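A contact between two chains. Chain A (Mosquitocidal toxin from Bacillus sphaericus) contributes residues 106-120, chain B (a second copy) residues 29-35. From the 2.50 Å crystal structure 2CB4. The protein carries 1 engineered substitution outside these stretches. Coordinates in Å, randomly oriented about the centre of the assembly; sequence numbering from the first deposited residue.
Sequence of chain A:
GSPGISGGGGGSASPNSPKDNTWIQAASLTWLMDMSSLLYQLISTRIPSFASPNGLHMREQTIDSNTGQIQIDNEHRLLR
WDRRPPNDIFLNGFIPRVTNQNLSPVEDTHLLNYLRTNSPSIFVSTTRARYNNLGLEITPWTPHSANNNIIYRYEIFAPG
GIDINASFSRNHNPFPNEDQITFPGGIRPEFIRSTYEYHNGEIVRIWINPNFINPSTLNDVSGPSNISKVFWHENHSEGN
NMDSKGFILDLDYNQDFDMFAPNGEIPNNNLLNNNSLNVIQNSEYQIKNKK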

# COMPACT_ATOMS: atom_id res chain seq x y z
N VAL A 106 7.70 -27.71 -10.71
CA VAL A 106 6.47 -27.41 -10.00
C VAL A 106 5.31 -28.07 -10.76
O VAL A 106 5.51 -28.74 -11.80
N GLU A 107 4.09 -27.87 -10.27
CA GLU A 107 2.91 -28.43 -10.91
C GLU A 107 2.58 -27.81 -12.28
O GLU A 107 1.84 -28.41 -13.06
N ASP A 108 3.12 -26.62 -12.55
CA ASP A 108 2.87 -25.90 -13.81
C ASP A 108 2.98 -26.75 -15.06
O ASP A 108 2.19 -26.59 -15.99
N THR A 109 3.99 -27.62 -15.08
CA THR A 109 4.26 -28.48 -16.24
C THR A 109 3.94 -29.93 -15.99
O THR A 109 4.20 -30.76 -16.83
N HIS A 110 3.36 -30.22 -14.83
CA HIS A 110 3.01 -31.58 -14.50
C HIS A 110 1.80 -32.09 -15.28
O HIS A 110 0.66 -32.04 -14.82
N LEU A 111 2.08 -32.62 -16.46
CA LEU A 111 1.07 -33.12 -17.37
C LEU A 111 0.09 -34.16 -16.84
O LEU A 111 -1.11 -34.05 -17.08
N LEU A 112 0.59 -35.19 -16.17
CA LEU A 112 -0.29 -36.25 -15.65
C LEU A 112 -1.20 -35.75 -14.54
O LEU A 112 -2.35 -36.14 -14.47
N ASN A 113 -0.71 -34.83 -13.71
CA ASN A 113 -1.51 -34.30 -12.65
C ASN A 113 -2.57 -33.39 -13.22
O ASN A 113 -3.73 -33.37 -12.75
N TYR A 114 -2.16 -32.66 -14.26
CA TYR A 114 -3.07 -31.74 -14.91
C TYR A 114 -4.30 -32.49 -15.45
O TYR A 114 -5.43 -32.17 -15.17
N LEU A 115 -4.05 -33.56 -16.18
CA LEU A 115 -5.12 -34.41 -16.74
C LEU A 115 -5.95 -35.16 -15.71
O LEU A 115 -7.14 -35.41 -15.86
N ARG A 116 -5.29 -35.66 -14.69
CA ARG A 116 -5.98 -36.41 -13.68
C ARG A 116 -6.76 -35.60 -12.66
O ARG A 116 -7.77 -36.07 -12.13
N THR A 117 -6.25 -34.42 -12.33
CA THR A 117 -6.83 -33.61 -11.28
C THR A 117 -7.35 -32.24 -11.68
O THR A 117 -8.10 -31.61 -10.91
N ASN A 118 -6.90 -31.74 -12.84
CA ASN A 118 -7.27 -30.41 -13.32
C ASN A 118 -6.61 -29.28 -12.55
O ASN A 118 -7.13 -28.18 -12.50
N SER A 119 -5.46 -29.56 -11.98
CA SER A 119 -4.68 -28.56 -11.24
C SER A 119 -4.23 -27.47 -12.25
O SER A 119 -4.10 -27.75 -13.44
N PRO A 120 -4.01 -26.25 -11.79
CA PRO A 120 -3.59 -25.15 -12.68
C PRO A 120 -2.27 -25.45 -13.35
O PRO A 120 -1.31 -25.90 -12.70
N LEU B 29 -4.62 -30.15 -2.66
CA LEU B 29 -3.29 -29.51 -2.76
C LEU B 29 -2.47 -30.54 -3.54
O LEU B 29 -1.76 -31.36 -2.95
N THR B 30 -2.64 -30.56 -4.85
CA THR B 30 -2.02 -31.54 -5.75
C THR B 30 -0.50 -31.65 -5.70
O THR B 30 0.06 -32.70 -6.00
N TRP B 31 0.16 -30.57 -5.33
CA TRP B 31 1.61 -30.58 -5.23
C TRP B 31 2.11 -31.54 -4.15
O TRP B 31 3.27 -31.92 -4.16
N LEU B 32 1.24 -31.92 -3.22
CA LEU B 32 1.62 -32.85 -2.15
C LEU B 32 1.78 -34.26 -2.70
O LEU B 32 2.55 -35.05 -2.16
N MSE B 33 0.99 -34.61 -3.71
CA MSE B 33 1.00 -35.96 -4.27
C MSE B 33 2.34 -36.52 -4.75
O MSE B 33 2.54 -37.74 -4.78
N ASP B 34 3.25 -35.64 -5.15
CA ASP B 34 4.56 -36.08 -5.63
C ASP B 34 5.63 -36.05 -4.52
O ASP B 34 6.81 -36.33 -4.77
N MSE B 35 5.21 -35.69 -3.31
CA MSE B 35 6.11 -35.59 -2.19
C MSE B 35 5.64 -36.49 -1.07
O MSE B 35 5.76 -36.18 0.10

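T30(B) is the centre of this contact. It gives up 72 Å² to chain A, the largest share of any residue here. Its CA-to-CB bond points toward chain A, and chi1 is p. The methyl CG2 of T30(B) lies 3.5 Å from OG1 of T117(A). The hydroxyl OG1 of T30(B) lies 3.4 Å from CB of S119(A) and 3.9 Å from OE1 of E107(A). The side chain thus fits among three chain A residues.

E107(A) is the main contributor from chain A, with 56 Å² covered. The CA-to-CB bond of E107(A) points toward chain B, with chi1 and chi2 both m. CG of E107(A) packs 3.7 Å from CB of W31(B). The tryptophan, chi1 p, starts sideways and its end leads away, so its CB makes the closest approach. The carboxylate of E107(A) is held within its own chain: ND2 of N113(A) donates to OE1 of E107(A) at 2.6 Å, nearly straight at 170°.

N113(A), chi1 m, also has its CA-to-CB bond toward chain B. OD1 of N113(A) lies 3.3 Å from CE of M33(B), a selenomethionine with chi angles m, t, m. The same CE of M33(B) packs 3.7 Å from CG2 of T117(A). T117(A), chi1 p, is steadied by its own helix, where OG1 of T117(A) donates to O of N113(A) at 2.7 Å. OG1 of T117(A) also accepts from N of S119(A) at 3.2 Å.

D34(B) is exposed and has 48 Å² covered. Its chi1 is m. OD2 of D34(B) is 4.6 Å from OE2 of E107(A), a proximity of like charges. A water bridges the chains. The water O donates to OD1 of N113(A) at 3.3 Å and, weakly, to OD1 of D34(B) at 3.4 Å. No clear direct hydrogen bond joins the two stretches.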

# COMPACT_ATOMS: atom_id res chain seq x y z
CB VAL A 106 6.23 -25.87 -9.93
CG1 VAL A 106 7.22 -25.23 -8.99
CG2 VAL A 106 6.36 -25.24 -11.31
CB GLU A 107 1.69 -28.31 -9.98
CG GLU A 107 1.76 -29.17 -8.72
CD GLU A 107 1.90 -30.65 -9.03
OE1 GLU A 107 0.92 -31.23 -9.56
OE2 GLU A 107 2.98 -31.23 -8.72
CB ASP A 108 3.80 -24.69 -13.95
CG ASP A 108 3.65 -23.68 -12.82
OD1 ASP A 108 2.85 -23.92 -11.89
OD2 ASP A 108 4.36 -22.64 -12.86
CB THR A 109 5.74 -28.37 -16.71
OG1 THR A 109 6.62 -28.60 -15.60
CG2 THR A 109 6.01 -26.98 -17.26
CB HIS A 110 2.86 -31.77 -12.99
CG HIS A 110 2.92 -33.20 -12.57
ND1 HIS A 110 3.46 -33.61 -11.37
CD2 HIS A 110 2.52 -34.34 -13.21
CE1 HIS A 110 3.37 -34.93 -11.27
NE2 HIS A 110 2.82 -35.39 -12.38
CB LEU A 111 1.69 -33.56 -18.70
CG LEU A 111 0.69 -34.00 -19.79
CD1 LEU A 111 -0.28 -32.88 -20.11
CD2 LEU A 111 1.45 -34.44 -21.03
CB LEU A 112 0.52 -37.47 -15.18
CG LEU A 112 0.88 -38.45 -16.31
CD1 LEU A 112 1.87 -39.49 -15.80
CD2 LEU A 112 -0.36 -39.11 -16.93
CB ASN A 113 -0.67 -33.52 -11.65
CG ASN A 113 -0.09 -34.40 -10.59
OD1 ASN A 113 -0.28 -35.65 -10.57
ND2 ASN A 113 0.64 -33.79 -9.71
CB TYR A 114 -2.33 -30.87 -15.95
CG TYR A 114 -3.25 -30.33 -16.93
CD1 TYR A 114 -4.05 -29.24 -16.60
CD2 TYR A 114 -3.46 -30.97 -18.17
CE1 TYR A 114 -5.02 -28.79 -17.47
CE2 TYR A 114 -4.41 -30.53 -19.04
CZ TYR A 114 -5.20 -29.43 -18.66
OH TYR A 114 -6.11 -28.92 -19.55
CB LEU A 115 -4.48 -35.45 -17.67
CG LEU A 115 -3.65 -34.96 -18.86
CD1 LEU A 115 -2.87 -36.18 -19.38
CD2 LEU A 115 -4.63 -34.32 -19.96
CB ARG A 116 -4.98 -37.29 -12.91
CG ARG A 116 -5.67 -38.27 -11.92
CD ARG A 116 -4.69 -39.25 -11.29
NE ARG A 116 -4.05 -40.13 -12.28
CZ ARG A 116 -4.67 -41.13 -12.90
NH1 ARG A 116 -5.97 -41.39 -12.65
NH2 ARG A 116 -4.01 -41.88 -13.77
CB THR A 117 -5.78 -33.36 -10.16
OG1 THR A 117 -4.87 -32.35 -10.58
CG2 THR A 117 -4.99 -34.62 -9.82
CB ASN A 118 -8.79 -30.19 -13.34
CG ASN A 118 -9.22 -29.19 -14.43
OD1 ASN A 118 -8.54 -29.02 -15.47
ND2 ASN A 118 -10.34 -28.54 -14.20
CB SER A 119 -3.45 -29.27 -10.64
OG SER A 119 -2.82 -30.13 -11.60
CB PRO A 120 -3.42 -23.95 -11.73
CG PRO A 120 -4.15 -24.34 -10.49
CD PRO A 120 -4.16 -25.82 -10.39
CB LEU B 29 -2.70 -29.31 -1.36
CG LEU B 29 -3.53 -28.49 -0.36
CD1 LEU B 29 -2.74 -28.20 0.92
CD2 LEU B 29 -4.01 -27.20 -1.04
CB THR B 30 -2.49 -31.35 -7.19
OG1 THR B 30 -2.18 -30.02 -7.61
CG2 THR B 30 -4.00 -31.58 -7.30
CB TRP B 31 2.15 -29.17 -5.02
CG TRP B 31 1.39 -28.37 -4.01
CD1 TRP B 31 0.34 -27.50 -4.26
CD2 TRP B 31 1.62 -28.32 -2.60
NE1 TRP B 31 -0.07 -26.93 -3.08
CE2 TRP B 31 0.68 -27.42 -2.04
CE3 TRP B 31 2.53 -28.97 -1.74
CZ2 TRP B 31 0.63 -27.14 -0.69
CZ3 TRP B 31 2.46 -28.70 -0.39
CH2 TRP B 31 1.52 -27.79 0.12
CB LEU B 32 0.51 -32.92 -1.11
CG LEU B 32 0.47 -31.89 0.00
CD1 LEU B 32 -0.57 -32.34 0.99
CD2 LEU B 32 1.85 -31.78 0.66
CB MSE B 33 -0.13 -36.19 -5.28
CG MSE B 33 -1.52 -35.71 -4.91
SE MSE B 33 -2.78 -36.32 -6.22
CE MSE B 33 -2.02 -35.57 -7.75
CB ASP B 34 5.02 -35.20 -6.78
CG ASP B 34 4.55 -35.72 -8.14
OD1 ASP B 34 3.63 -36.59 -8.19
OD2 ASP B 34 5.13 -35.26 -9.15
CB MSE B 35 6.26 -34.11 -1.87
CG MSE B 35 5.34 -33.50 -0.85
SE MSE B 35 5.78 -31.66 -0.55
CE MSE B 35 6.01 -31.34 -2.39
O HOH W 1 0.73 -38.24 -8.80